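Local coordinates for 3-oxoacyl-(Acyl-carrier protein) synthase (Burkholderia xenovorans, PDB 4EFI) that probably catalyses the condensation of an acyl group with malonyl-acyl carrier protein to give 3-oxoacyl-acyl carrier protein, as a ketoacyl synthase of the thiolase superfamily, at residues Ser43-Val48 and Thr169-Gly174; Asp89-Val94 and Ala111-Pro116; Leu137-Ile142 and Ala191-Gly196; Tyr264-Phe269 and Thr312-Arg317. All coordinates share one frame; numbering follows the deposited sequence.

Contact 1: Ser43-Val48 and Thr169-Gly174; sequences SAVRDV and TSLLFG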
loop_
_atom_site.group_PDB
_atom_site.type_symbol
_atom_site.label_atom_id
_atom_site.label_comp_id
_atom_site.label_asym_id
_atom_site.label_seq_id
_atom_site.Cartn_x
_atom_site.Cartn_y
_atom_site.Cartn_z
ATOM N N SER A 43 -19.525 6.097 -22.743
ATOM C CA SER A 43 -20.584 5.813 -21.773
ATOM C C SER A 43 -20.142 4.761 -20.767
ATOM O O SER A 43 -20.352 4.905 -19.560
ATOM C CB SER A 43 -21.841 5.329 -22.482
ATOM O OG SER A 43 -22.212 6.226 -23.507
ATOM N N ALA A 44 -19.511 3.703 -21.263
ATOM C CA ALA A 44 -19.060 2.636 -20.392
ATOM C C ALA A 44 -17.958 3.150 -19.466
ATOM O O ALA A 44 -17.942 2.829 -18.284
ATOM C CB ALA A 44 -18.560 1.457 -21.217
ATOM N N VAL A 45 -17.052 3.958 -19.999
ATOM C CA VAL A 45 -15.998 4.526 -19.178
ATOM C C VAL A 45 -16.613 5.406 -18.100
ATOM O O VAL A 45 -16.195 5.369 -16.948
ATOM C CB VAL A 45 -15.022 5.377 -20.010
ATOM C CG1 VAL A 45 -14.081 6.152 -19.100
ATOM C CG2 VAL A 45 -14.239 4.501 -20.975
ATOM N N ARG A 46 -17.621 6.187 -18.475
ATOM C CA ARG A 46 -18.232 7.114 -17.535
ATOM C C ARG A 46 -18.867 6.377 -16.362
ATOM O O ARG A 46 -18.692 6.759 -15.210
ATOM C CB ARG A 46 -19.292 7.959 -18.248
ATOM C CG ARG A 46 -20.367 8.514 -17.329
ATOM C CD ARG A 46 -21.265 9.509 -18.048
ATOM N NE ARG A 46 -22.284 8.854 -18.861
ATOM C CZ ARG A 46 -22.360 8.952 -20.185
ATOM N NH1 ARG A 46 -21.469 9.674 -20.857
ATOM N NH2 ARG A 46 -23.323 8.324 -20.841
ATOM N N ASP A 47 -19.595 5.309 -16.664
ATOM C CA ASP A 47 -20.258 4.524 -15.628
ATOM C C ASP A 47 -19.275 3.807 -14.696
ATOM O O ASP A 47 -19.487 3.756 -13.488
ATOM C CB ASP A 47 -21.255 3.551 -16.257
ATOM C CG ASP A 47 -22.480 4.257 -16.820
ATOM O OD1 ASP A 47 -22.682 5.449 -16.504
ATOM O OD2 ASP A 47 -23.234 3.623 -17.580
ATOM N N VAL A 48 -18.201 3.262 -15.261
ATOM C CA VAL A 48 -17.181 2.577 -14.470
ATOM C C VAL A 48 -16.402 3.548 -13.591
ATOM O O VAL A 48 -16.177 3.273 -12.421
ATOM C CB VAL A 48 -16.195 1.818 -15.366
ATOM C CG1 VAL A 48 -15.050 1.290 -14.534
ATOM C CG2 VAL A 48 -16.908 0.684 -16.084
ATOM N N THR A 169 -9.478 -3.347 -15.136
ATOM C CA THR A 169 -8.165 -3.130 -14.566
ATOM C C THR A 169 -7.493 -1.896 -15.174
ATOM O O THR A 169 -6.791 -1.179 -14.477
ATOM C CB THR A 169 -7.248 -4.387 -14.677
ATOM O OG1 THR A 169 -7.088 -4.796 -16.042
ATOM C CG2 THR A 169 -7.825 -5.540 -13.865
ATOM N N SER A 170 -7.729 -1.651 -16.466
ATOM C CA SER A 170 -7.094 -0.518 -17.146
ATOM C C SER A 170 -7.457 0.818 -16.537
ATOM O O SER A 170 -6.619 1.718 -16.447
ATOM C CB SER A 170 -7.475 -0.496 -18.623
ATOM O OG SER A 170 -6.758 -1.474 -19.339
ATOM N N LEU A 171 -8.709 0.982 -16.130
ATOM C CA LEU A 171 -9.165 2.254 -15.595
ATOM C C LEU A 171 -8.861 2.424 -14.109
ATOM O O LEU A 171 -8.984 3.523 -13.567
ATOM C CB LEU A 171 -10.684 2.359 -15.798
ATOM C CG LEU A 171 -11.217 2.558 -17.219
ATOM C CD1 LEU A 171 -12.726 2.421 -17.223
ATOM C CD2 LEU A 171 -10.839 3.911 -17.778
ATOM N N LEU A 172 -8.473 1.348 -13.441
ATOM C CA LEU A 172 -8.385 1.325 -11.995
ATOM C C LEU A 172 -7.036 1.704 -11.398
ATOM O O LEU A 172 -6.961 2.447 -10.433
ATOM C CB LEU A 172 -8.764 -0.073 -11.507
ATOM C CG LEU A 172 -8.720 -0.275 -9.996
ATOM C CD1 LEU A 172 -9.648 0.652 -9.266
ATOM C CD2 LEU A 172 -9.072 -1.727 -9.690
ATOM N N PHE A 173 -5.964 1.180 -11.971
ATOM C CA PHE A 173 -4.659 1.230 -11.309
ATOM C C PHE A 173 -3.785 2.408 -11.711
ATOM O O PHE A 173 -3.681 2.775 -12.895
ATOM C CB PHE A 173 -3.889 -0.076 -11.535
ATOM C CG PHE A 173 -4.505 -1.257 -10.840
ATOM C CD1 PHE A 173 -4.381 -1.407 -9.468
ATOM C CD2 PHE A 173 -5.226 -2.205 -11.546
ATOM C CE1 PHE A 173 -4.964 -2.513 -8.820
ATOM C CE2 PHE A 173 -5.805 -3.287 -10.906
ATOM C CZ PHE A 173 -5.678 -3.433 -9.557
ATOM N N GLY A 174 -3.122 2.961 -10.706
ATOM C CA GLY A 174 -2.088 3.961 -10.880
ATOM C C GLY A 174 -0.820 3.495 -10.185
ATOM O O GLY A 174 -0.822 2.465 -9.497
#
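Leu171 sends its forked tip at two valines of helix 42-52, and each of its methyl groups finds a different one. CD1 of Leu171 lies 3.7 Å from CG1 of Val48 and 4.0 Å from Val48 CB, so this branch leans on the root of the valine as well as on its methyl. The other branch, Leu171 CD2, is 4.2 Å from Val45 CG1, a looser touch. The leucine holds CG anti to its carbonyl carbon (chi1 -71°), which points both methyls at the helix. Both valines hold CG1 anti to the backbone N (chi1 172° in Val48), and being three residues apart on the helix they bring equivalent methyls to the same neighbour. The leucine meets each of them at an oblique angle. Leu171 lies near helix 167-170, on the way to strand 176-184 of the six-stranded sheet of this thiolase-type fold, so the contact fastens a helix lying outside the two sheets to a connection of the core. Leucine suits the place because its two methyls diverge after a long reach, while the beta-branched valines keep their methyls close to the helix. Phe36 also touches Leu171, and Arg167 lies against Val48. The Leu171 carbonyl accepts a hydrogen bond from Arg57 NH1.

Contact 2: Asp89-Val94 and Ala111-Pro116; sequences DALIFV and AELDLP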
loop_
_atom_site.group_PDB
_atom_site.type_symbol
_atom_site.label_atom_id
_atom_site.label_comp_id
_atom_site.label_asym_id
_atom_site.label_seq_id
_atom_site.Cartn_x
_atom_site.Cartn_y
_atom_site.Cartn_z
ATOM N N ASP A 89 19.661 1.078 9.603
ATOM C CA ASP A 89 19.908 -0.305 10.041
ATOM C C ASP A 89 19.203 -1.385 9.241
ATOM O O ASP A 89 19.660 -2.519 9.235
ATOM C CB ASP A 89 19.540 -0.448 11.520
ATOM C CG ASP A 89 20.332 0.488 12.402
ATOM O OD1 ASP A 89 21.580 0.512 12.262
ATOM O OD2 ASP A 89 19.729 1.179 13.253
ATOM N N ALA A 90 18.094 -1.054 8.587
ATOM C CA ALA A 90 17.403 -2.019 7.738
ATOM C C ALA A 90 16.598 -1.283 6.696
ATOM O O ALA A 90 16.078 -0.185 6.955
ATOM C CB ALA A 90 16.466 -2.889 8.584
ATOM N N LEU A 91 16.494 -1.886 5.522
ATOM C CA LEU A 91 15.614 -1.424 4.465
ATOM C C LEU A 91 14.785 -2.614 4.000
ATOM O O LEU A 91 15.318 -3.650 3.577
ATOM C CB LEU A 91 16.401 -0.852 3.282
ATOM C CG LEU A 91 15.501 -0.213 2.214
ATOM C CD1 LEU A 91 16.077 1.048 1.607
ATOM C CD2 LEU A 91 15.130 -1.218 1.139
ATOM N N ILE A 92 13.470 -2.454 4.091
ATOM C CA ILE A 92 12.534 -3.468 3.629
ATOM C C ILE A 92 11.809 -2.934 2.413
ATOM O O ILE A 92 11.228 -1.854 2.486
ATOM C CB ILE A 92 11.525 -3.781 4.736
ATOM C CG1 ILE A 92 12.249 -4.205 6.024
ATOM C CG2 ILE A 92 10.569 -4.886 4.279
ATOM C CD1 ILE A 92 11.314 -4.451 7.215
ATOM N N PHE A 93 11.869 -3.665 1.306
ATOM C CA PHE A 93 11.204 -3.282 0.052
ATOM C C PHE A 93 10.001 -4.178 -0.168
ATOM O O PHE A 93 10.139 -5.389 -0.429
ATOM C CB PHE A 93 12.201 -3.394 -1.125
ATOM C CG PHE A 93 11.609 -3.037 -2.485
ATOM C CD1 PHE A 93 11.143 -1.771 -2.747
ATOM C CD2 PHE A 93 11.550 -3.968 -3.501
ATOM C CE1 PHE A 93 10.624 -1.439 -4.010
ATOM C CE2 PHE A 93 11.030 -3.648 -4.746
ATOM C CZ PHE A 93 10.592 -2.389 -5.003
ATOM N N VAL A 94 8.817 -3.607 -0.026
ATOM C CA VAL A 94 7.559 -4.319 -0.217
ATOM C C VAL A 94 6.988 -3.885 -1.553
ATOM O O VAL A 94 6.719 -2.683 -1.759
ATOM C CB VAL A 94 6.561 -4.004 0.895
ATOM C CG1 VAL A 94 5.238 -4.740 0.639
ATOM C CG2 VAL A 94 7.166 -4.386 2.240
ATOM N N ALA A 111 22.518 0.246 -2.122
ATOM C CA ALA A 111 23.650 0.864 -2.799
ATOM C C ALA A 111 23.343 2.295 -3.228
ATOM O O ALA A 111 24.158 3.180 -3.015
ATOM C CB ALA A 111 24.118 0.021 -3.987
ATOM N N GLU A 112 22.178 2.534 -3.818
ATOM C CA GLU A 112 21.870 3.847 -4.402
ATOM C C GLU A 112 21.690 4.906 -3.319
ATOM O O GLU A 112 21.953 6.085 -3.564
ATOM C CB GLU A 112 20.627 3.763 -5.291
ATOM C CG GLU A 112 20.878 3.012 -6.598
ATOM C CD GLU A 112 19.666 2.893 -7.526
ATOM O OE1 GLU A 112 18.516 3.109 -7.085
ATOM O OE2 GLU A 112 19.888 2.553 -8.710
ATOM N N LEU A 113 21.252 4.495 -2.128
ATOM C CA LEU A 113 21.108 5.414 -0.990
ATOM C C LEU A 113 22.347 5.452 -0.106
ATOM O O LEU A 113 22.356 6.150 0.910
ATOM C CB LEU A 113 19.869 5.060 -0.160
ATOM C CG LEU A 113 18.543 5.225 -0.896
ATOM C CD1 LEU A 113 17.415 4.651 -0.081
ATOM C CD2 LEU A 113 18.281 6.693 -1.236
ATOM N N ASP A 114 23.404 4.729 -0.479
ATOM C CA ASP A 114 24.681 4.728 0.263
ATOM C C ASP A 114 24.527 4.189 1.682
ATOM O O ASP A 114 25.245 4.623 2.584
ATOM C CB ASP A 114 25.332 6.131 0.315
ATOM C CG ASP A 114 26.771 6.101 0.818
ATOM O OD1 ASP A 114 27.488 5.116 0.534
ATOM O OD2 ASP A 114 27.194 7.080 1.495
ATOM N N LEU A 115 23.639 3.226 1.885
ATOM C CA LEU A 115 23.451 2.635 3.203
ATOM C C LEU A 115 24.597 1.675 3.499
ATOM O O LEU A 115 25.236 1.149 2.583
ATOM C CB LEU A 115 22.084 1.940 3.278
ATOM C CG LEU A 115 20.915 2.787 2.751
ATOM C CD1 LEU A 115 19.562 2.080 2.961
ATOM C CD2 LEU A 115 20.903 4.175 3.394
ATOM N N PRO A 116 24.862 1.420 4.786
ATOM C CA PRO A 116 26.057 0.646 5.125
ATOM C C PRO A 116 25.893 -0.858 4.938
ATOM O O PRO A 116 24.782 -1.365 4.743
ATOM C CB PRO A 116 26.285 0.974 6.600
ATOM C CG PRO A 116 24.947 1.369 7.116
ATOM C CD PRO A 116 24.171 1.953 5.976
#
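Asp89 OD2 is gripped by two backbone N-H groups, those of Lys148 and Arg149, just ahead of the strand from which Leu91 reaches across to Leu113 and Leu115. The carboxylate suits this strand entry because one oxygen can take both donors. Beyond it the contact is made by three leucines. CD1 of Leu91 lies 3.9 Å from Leu115 CD1 and 4.2 Å from Leu113 CD1, so a single methyl meets both partners, and the Leu91 side chain crosses each at about a right angle. Leu91 has CG anti to the backbone N, but its chi2 of 141° falls well off a staggered value, which suggests that the branch is twisted to fit among its neighbours. Strand 90-94, helix 105-112 and strand 120-124 form a beta-alpha-beta unit, and the two leucines follow the end of its helix. There Asp114, with a phi of 63°, closes a Schellman motif, its N bonded to Ala111 O at 3.1 Å; this reversal lets both Leu113 and Leu115 face the strand. Ala106 and Leu109 of the helix add to the packing on Leu91. With methyl meeting methyl and every touching residue buried, cohesion here rests on dispersion and the exclusion of water, with no polar bond between the segments.

Contact 3: Leu137-Ile142 and Ala191-Gly196; sequences LGMNLI and AHFIIG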
loop_
_atom_site.group_PDB
_atom_site.type_symbol
_atom_site.label_atom_id
_atom_site.label_comp_id
_atom_site.label_asym_id
_atom_site.label_seq_id
_atom_site.Cartn_x
_atom_site.Cartn_y
_atom_site.Cartn_z
ATOM N N LEU A 137 6.623 -5.275 10.913
ATOM C CA LEU A 137 7.920 -5.925 10.847
ATOM C C LEU A 137 9.009 -4.953 11.242
ATOM O O LEU A 137 9.923 -5.288 12.008
ATOM C CB LEU A 137 8.185 -6.488 9.460
ATOM C CG LEU A 137 9.489 -7.273 9.381
ATOM C CD1 LEU A 137 9.556 -8.389 10.428
ATOM C CD2 LEU A 137 9.605 -7.844 7.988
ATOM N N GLY A 138 8.939 -3.750 10.714
ATOM C CA GLY A 138 9.932 -2.750 11.048
ATOM C C GLY A 138 9.961 -2.369 12.513
ATOM O O GLY A 138 11.020 -2.223 13.130
ATOM N N MET A 139 8.778 -2.213 13.103
ATOM C CA MET A 139 8.699 -1.876 14.515
ATOM C C MET A 139 9.168 -3.034 15.389
ATOM O O MET A 139 9.790 -2.822 16.426
ATOM C CB MET A 139 7.290 -1.411 14.913
ATOM C CG MET A 139 6.925 -0.097 14.268
ATOM S SD MET A 139 5.473 0.672 15.014
ATOM C CE MET A 139 5.618 2.312 14.323
ATOM N N ASN A 140 8.904 -4.272 14.962
ATOM C CA ASN A 140 9.423 -5.437 15.659
ATOM C C ASN A 140 10.963 -5.445 15.623
ATOM O O ASN A 140 11.586 -5.717 16.667
ATOM C CB ASN A 140 8.852 -6.716 15.033
ATOM C CG ASN A 140 9.366 -7.968 15.701
ATOM O OD1 ASN A 140 8.725 -8.529 16.575
ATOM N ND2 ASN A 140 10.483 -8.430 15.265
ATOM N N LEU A 141 11.563 -5.102 14.493
ATOM C CA LEU A 141 13.030 -5.050 14.408
ATOM C C LEU A 141 13.591 -4.045 15.432
ATOM O O LEU A 141 14.596 -4.302 16.093
ATOM C CB LEU A 141 13.486 -4.639 13.007
ATOM C CG LEU A 141 13.289 -5.588 11.806
ATOM C CD1 LEU A 141 13.806 -4.956 10.522
ATOM C CD2 LEU A 141 13.983 -6.899 12.075
ATOM N N ILE A 142 12.939 -2.901 15.572
ATOM C CA ILE A 142 13.398 -1.877 16.486
ATOM C C ILE A 142 13.167 -2.312 17.928
ATOM O O ILE A 142 14.069 -2.218 18.759
ATOM C CB ILE A 142 12.706 -0.549 16.159
ATOM C CG1 ILE A 142 13.267 -0.021 14.846
ATOM C CG2 ILE A 142 12.911 0.475 17.296
ATOM C CD1 ILE A 142 12.455 1.112 14.238
ATOM N N ALA A 191 1.656 0.009 19.642
ATOM C CA ALA A 191 1.018 -0.155 18.350
ATOM C C ALA A 191 0.424 -1.556 18.288
ATOM O O ALA A 191 1.023 -2.510 18.793
ATOM C CB ALA A 191 2.010 0.043 17.226
ATOM N N HIS A 192 -0.748 -1.683 17.681
ATOM C CA HIS A 192 -1.449 -2.962 17.570
ATOM C C HIS A 192 -1.688 -3.305 16.108
ATOM O O HIS A 192 -1.982 -2.421 15.286
ATOM C CB HIS A 192 -2.797 -2.906 18.286
ATOM C CG HIS A 192 -2.678 -2.631 19.746
ATOM N ND1 HIS A 192 -2.555 -3.631 20.683
ATOM C CD2 HIS A 192 -2.613 -1.464 20.426
ATOM C CE1 HIS A 192 -2.445 -3.092 21.886
ATOM N NE2 HIS A 192 -2.480 -1.779 21.757
ATOM N N PHE A 193 -1.559 -4.589 15.778
ATOM C CA PHE A 193 -1.657 -5.073 14.411
ATOM C C PHE A 193 -2.412 -6.389 14.394
ATOM O O PHE A 193 -2.362 -7.158 15.357
ATOM C CB PHE A 193 -0.277 -5.340 13.822
ATOM C CG PHE A 193 0.664 -4.182 13.914
ATOM C CD1 PHE A 193 1.471 -4.009 15.031
ATOM C CD2 PHE A 193 0.778 -3.266 12.879
ATOM C CE1 PHE A 193 2.356 -2.936 15.102
ATOM C CE2 PHE A 193 1.670 -2.216 12.953
ATOM C CZ PHE A 193 2.446 -2.040 14.068
ATOM N N ILE A 194 -3.114 -6.633 13.291
ATOM C CA ILE A 194 -3.731 -7.937 13.014
ATOM C C ILE A 194 -3.352 -8.325 11.602
ATOM O O ILE A 194 -3.408 -7.492 10.691
ATOM C CB ILE A 194 -5.263 -7.920 13.171
ATOM C CG1 ILE A 194 -5.642 -7.436 14.577
ATOM C CG2 ILE A 194 -5.835 -9.318 12.863
ATOM C CD1 ILE A 194 -7.141 -7.482 14.876
ATOM N N ILE A 195 -2.879 -9.554 11.410
ATOM C CA ILE A 195 -2.430 -10.007 10.092
ATOM C C ILE A 195 -3.027 -11.369 9.778
ATOM O O ILE A 195 -2.867 -12.308 10.569
ATOM C CB ILE A 195 -0.888 -10.087 9.983
ATOM C CG1 ILE A 195 -0.231 -8.743 10.317
ATOM C CG2 ILE A 195 -0.482 -10.533 8.586
ATOM C CD1 ILE A 195 1.309 -8.797 10.319
ATOM N N GLY A 196 -3.755 -11.487 8.667
ATOM C CA GLY A 196 -4.391 -12.735 8.282
ATOM C C GLY A 196 -4.108 -13.125 6.849
ATOM O O GLY A 196 -3.776 -12.273 6.029
#
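Met139 points its sulfur at Ala191 and Phe193, touching both from the helix side and joining helix 130-143 to strand 190-197 in the layered alpha-beta architecture of the thiolase fold. The helix lies between the two sheets: Met139 also touches Thr14 of the five-stranded sheet and Leu182 of the six-stranded one. All three residues that meet across the contact are buried. Methionine suits the spot, since an unbranched chain extended beyond CG (chi2 -166°) can carry a polarisable atom across the space that separates helix from strand. Alanine answers with a small methyl that lets the sulfur come near the strand, its CB 4.2 Å from Met139 SD, while phenylalanine two residues on reaches out with its ring to meet the same atom. Trp136, about one helical turn before Met139, stands edge-to-face with that ring, which probably helps to set its tilt. Away from this core the contact soon thins. Asn140 and His192, both partly exposed, take no part, and Ile195 does not touch the helical segment. Met139 and Phe193 cross at about a right angle, and the sulfur meets the ring at its edge, near the ring plane, with SD of Met139 4.2 Å from Phe193 CZ.

Contact 4: Tyr264-Phe269 and Thr312-Arg317; sequences YDAFLF and TELKDR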
loop_
_atom_site.group_PDB
_atom_site.type_symbol
_atom_site.label_atom_id
_atom_site.label_comp_id
_atom_site.label_asym_id
_atom_site.label_seq_id
_atom_site.Cartn_x
_atom_site.Cartn_y
_atom_site.Cartn_z
ATOM N N TYR A 264 -10.677 8.383 16.911
ATOM C CA TYR A 264 -9.719 8.267 15.812
ATOM C C TYR A 264 -9.804 9.495 14.918
ATOM O O TYR A 264 -10.884 10.027 14.673
ATOM C CB TYR A 264 -10.002 7.028 14.975
ATOM C CG TYR A 264 -9.464 5.754 15.600
ATOM C CD1 TYR A 264 -10.068 5.183 16.704
ATOM C CD2 TYR A 264 -8.343 5.124 15.074
ATOM C CE1 TYR A 264 -9.575 4.043 17.279
ATOM C CE2 TYR A 264 -7.841 3.973 15.649
ATOM C CZ TYR A 264 -8.461 3.442 16.732
ATOM O OH TYR A 264 -7.937 2.304 17.299
ATOM N N ASP A 265 -8.658 9.931 14.421
ATOM C CA ASP A 265 -8.606 11.050 13.505
ATOM C C ASP A 265 -8.860 10.612 12.076
ATOM O O ASP A 265 -9.380 11.373 11.257
ATOM C CB ASP A 265 -7.269 11.780 13.647
ATOM C CG ASP A 265 -7.151 12.452 14.981
ATOM O OD1 ASP A 265 -7.935 13.399 15.223
ATOM O OD2 ASP A 265 -6.364 12.011 15.850
ATOM N N ALA A 266 -8.482 9.389 11.747
ATOM C CA ALA A 266 -8.721 8.851 10.412
ATOM C C ALA A 266 -8.638 7.338 10.419
ATOM O O ALA A 266 -7.867 6.743 11.179
ATOM C CB ALA A 266 -7.735 9.419 9.402
ATOM N N PHE A 267 -9.409 6.739 9.515
ATOM C CA PHE A 267 -9.358 5.324 9.181
ATOM C C PHE A 267 -8.883 5.241 7.736
ATOM O O PHE A 267 -9.601 5.642 6.819
ATOM C CB PHE A 267 -10.749 4.701 9.315
ATOM C CG PHE A 267 -11.347 4.857 10.705
ATOM C CD1 PHE A 267 -10.966 4.028 11.752
ATOM C CD2 PHE A 267 -12.264 5.854 10.961
ATOM C CE1 PHE A 267 -11.521 4.197 13.024
ATOM C CE2 PHE A 267 -12.799 6.017 12.212
ATOM C CZ PHE A 267 -12.427 5.198 13.241
ATOM N N LEU A 268 -7.668 4.736 7.553
ATOM C CA LEU A 268 -6.983 4.732 6.263
ATOM C C LEU A 268 -7.091 3.359 5.642
ATOM O O LEU A 268 -6.460 2.417 6.134
ATOM C CB LEU A 268 -5.525 5.092 6.494
ATOM C CG LEU A 268 -5.311 6.423 7.206
ATOM C CD1 LEU A 268 -3.891 6.535 7.699
ATOM C CD2 LEU A 268 -5.634 7.564 6.254
ATOM N N PHE A 269 -7.893 3.238 4.592
ATOM C CA PHE A 269 -8.082 1.979 3.897
ATOM C C PHE A 269 -7.290 1.945 2.618
ATOM O O PHE A 269 -7.162 2.949 1.917
ATOM C CB PHE A 269 -9.550 1.786 3.518
ATOM C CG PHE A 269 -10.445 1.448 4.678
ATOM C CD1 PHE A 269 -10.915 2.444 5.511
ATOM C CD2 PHE A 269 -10.797 0.137 4.951
ATOM C CE1 PHE A 269 -11.738 2.144 6.604
ATOM C CE2 PHE A 269 -11.617 -0.167 6.029
ATOM C CZ PHE A 269 -12.087 0.846 6.854
ATOM N N THR A 312 -0.821 12.604 0.989
ATOM C CA THR A 312 -1.661 13.530 0.251
ATOM C C THR A 312 -2.816 14.080 1.086
ATOM O O THR A 312 -3.282 15.195 0.812
ATOM C CB THR A 312 -2.231 12.940 -1.065
ATOM O OG1 THR A 312 -3.207 11.938 -0.781
ATOM C CG2 THR A 312 -1.155 12.367 -1.936
ATOM N N GLU A 313 -3.286 13.337 2.095
ATOM C CA GLU A 313 -4.482 13.760 2.834
ATOM C C GLU A 313 -4.202 14.248 4.249
ATOM O O GLU A 313 -4.988 15.051 4.771
ATOM C CB GLU A 313 -5.529 12.635 2.886
ATOM C CG GLU A 313 -5.942 12.069 1.535
ATOM C CD GLU A 313 -6.288 13.124 0.518
ATOM O OE1 GLU A 313 -7.293 13.840 0.733
ATOM O OE2 GLU A 313 -5.597 13.241 -0.521
ATOM N N LEU A 314 -3.126 13.786 4.878
ATOM C CA LEU A 314 -2.904 14.068 6.293
ATOM C C LEU A 314 -1.684 14.920 6.587
ATOM O O LEU A 314 -1.404 15.192 7.759
ATOM C CB LEU A 314 -2.836 12.769 7.110
ATOM C CG LEU A 314 -4.085 11.883 7.117
ATOM C CD1 LEU A 314 -3.895 10.670 8.018
ATOM C CD2 LEU A 314 -5.308 12.669 7.567
ATOM N N LYS A 315 -1.005 15.432 5.558
ATOM C CA LYS A 315 0.188 16.257 5.781
ATOM C C LYS A 315 -0.057 17.431 6.720
ATOM O O LYS A 315 0.679 17.638 7.687
ATOM C CB LYS A 315 0.710 16.777 4.432
ATOM C CG LYS A 315 1.854 17.788 4.515
ATOM C CD LYS A 315 2.345 18.166 3.101
ATOM C CE LYS A 315 3.366 19.285 3.109
ATOM N NZ LYS A 315 4.589 18.927 3.880
ATOM N N ASP A 316 -1.092 18.208 6.453
ATOM C CA ASP A 316 -1.294 19.424 7.222
ATOM C C ASP A 316 -1.721 19.093 8.664
ATOM O O ASP A 316 -1.268 19.740 9.610
ATOM C CB ASP A 316 -2.335 20.348 6.566
ATOM C CG ASP A 316 -1.877 20.919 5.230
ATOM O OD1 ASP A 316 -0.673 20.865 4.908
ATOM O OD2 ASP A 316 -2.743 21.442 4.493
ATOM N N ARG A 317 -2.585 18.100 8.837
ATOM C CA ARG A 317 -3.029 17.707 10.180
ATOM C C ARG A 317 -1.851 17.124 10.988
ATOM O O ARG A 317 -1.733 17.397 12.182
ATOM C CB ARG A 317 -4.189 16.703 10.116
ATOM C CG ARG A 317 -5.555 17.291 9.674
ATOM C CD ARG A 317 -6.293 18.031 10.760
ATOM N NE ARG A 317 -6.528 17.160 11.906
ATOM C CZ ARG A 317 -7.534 16.301 12.012
ATOM N NH1 ARG A 317 -8.443 16.190 11.043
ATOM N NH2 ARG A 317 -7.614 15.539 13.091
HETATM O O HOH W 1 -10.064 14.008 12.014
#
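Asp265 and Arg317 meet with their flat groups almost perpendicular, the carboxylate and guanidinium planes standing 84° apart. The salt bridge is therefore made through one atom of each, Asp265 OD1 to Arg317 NH2 at 3.0 Å, and is not the paired arrangement of two oxygens with two nitrogens. Seen from the arginine, OD1 lies at the guanidinium edge and in its plane. Two bends in the arginine chain (chi2 -79°, chi3 -58°) curl it back toward the strand, and an exposed position suits its charge. A water spans the same gap: it donates to Asp265 O at 2.8 Å and accepts from Arg317 NH1 at 2.9 Å. The second carboxylate oxygen, OD2, accepts from Gln324 N, which leaves OD1 to face the arginine. Strand 266-269 is an outermost strand of the five-stranded sheet of the thiolase-type fold, and the buried Leu314 stands between helices 305-313 and 315-320 on the face where Ala266 and Leu268 point. Leu314 and Leu268 reach toward each other tip to tip, with Leu314 CD1 4.0 Å from Leu268 CD2. The same methyl, Leu314 CD1, lies 4.3 Å from Ala266 CB, where a small residue leaves room for the leucine. Glu313 turns its carboxylate away from the strand, and Thr312 OG1 is hydrogen-bonded to Glu313 OE2 (2.7 Å), on that oxygen's anti side.

From the N terminus, contact 1 opens at 43-48 and closes only at 169-174, tying helix 42-52 to the region of helix 167-170. Contact 2 is nested inside that long loop, closing a short one within the beta-alpha-beta unit of the six-stranded sheet. Contact 3 opens at 137-142, still inside contact 1, but closes beyond it at 191-196, so the two cross; it joins a helix between the sheets to the five-stranded sheet. Contact 4 follows in series, binding an outermost strand of that sheet to the helices around 312-317. Contacts 2 and 3 touch: Ile92 CD1 packs 3.9 Å from Leu137 CD2. Contact 1 lies across the chain's centre from both.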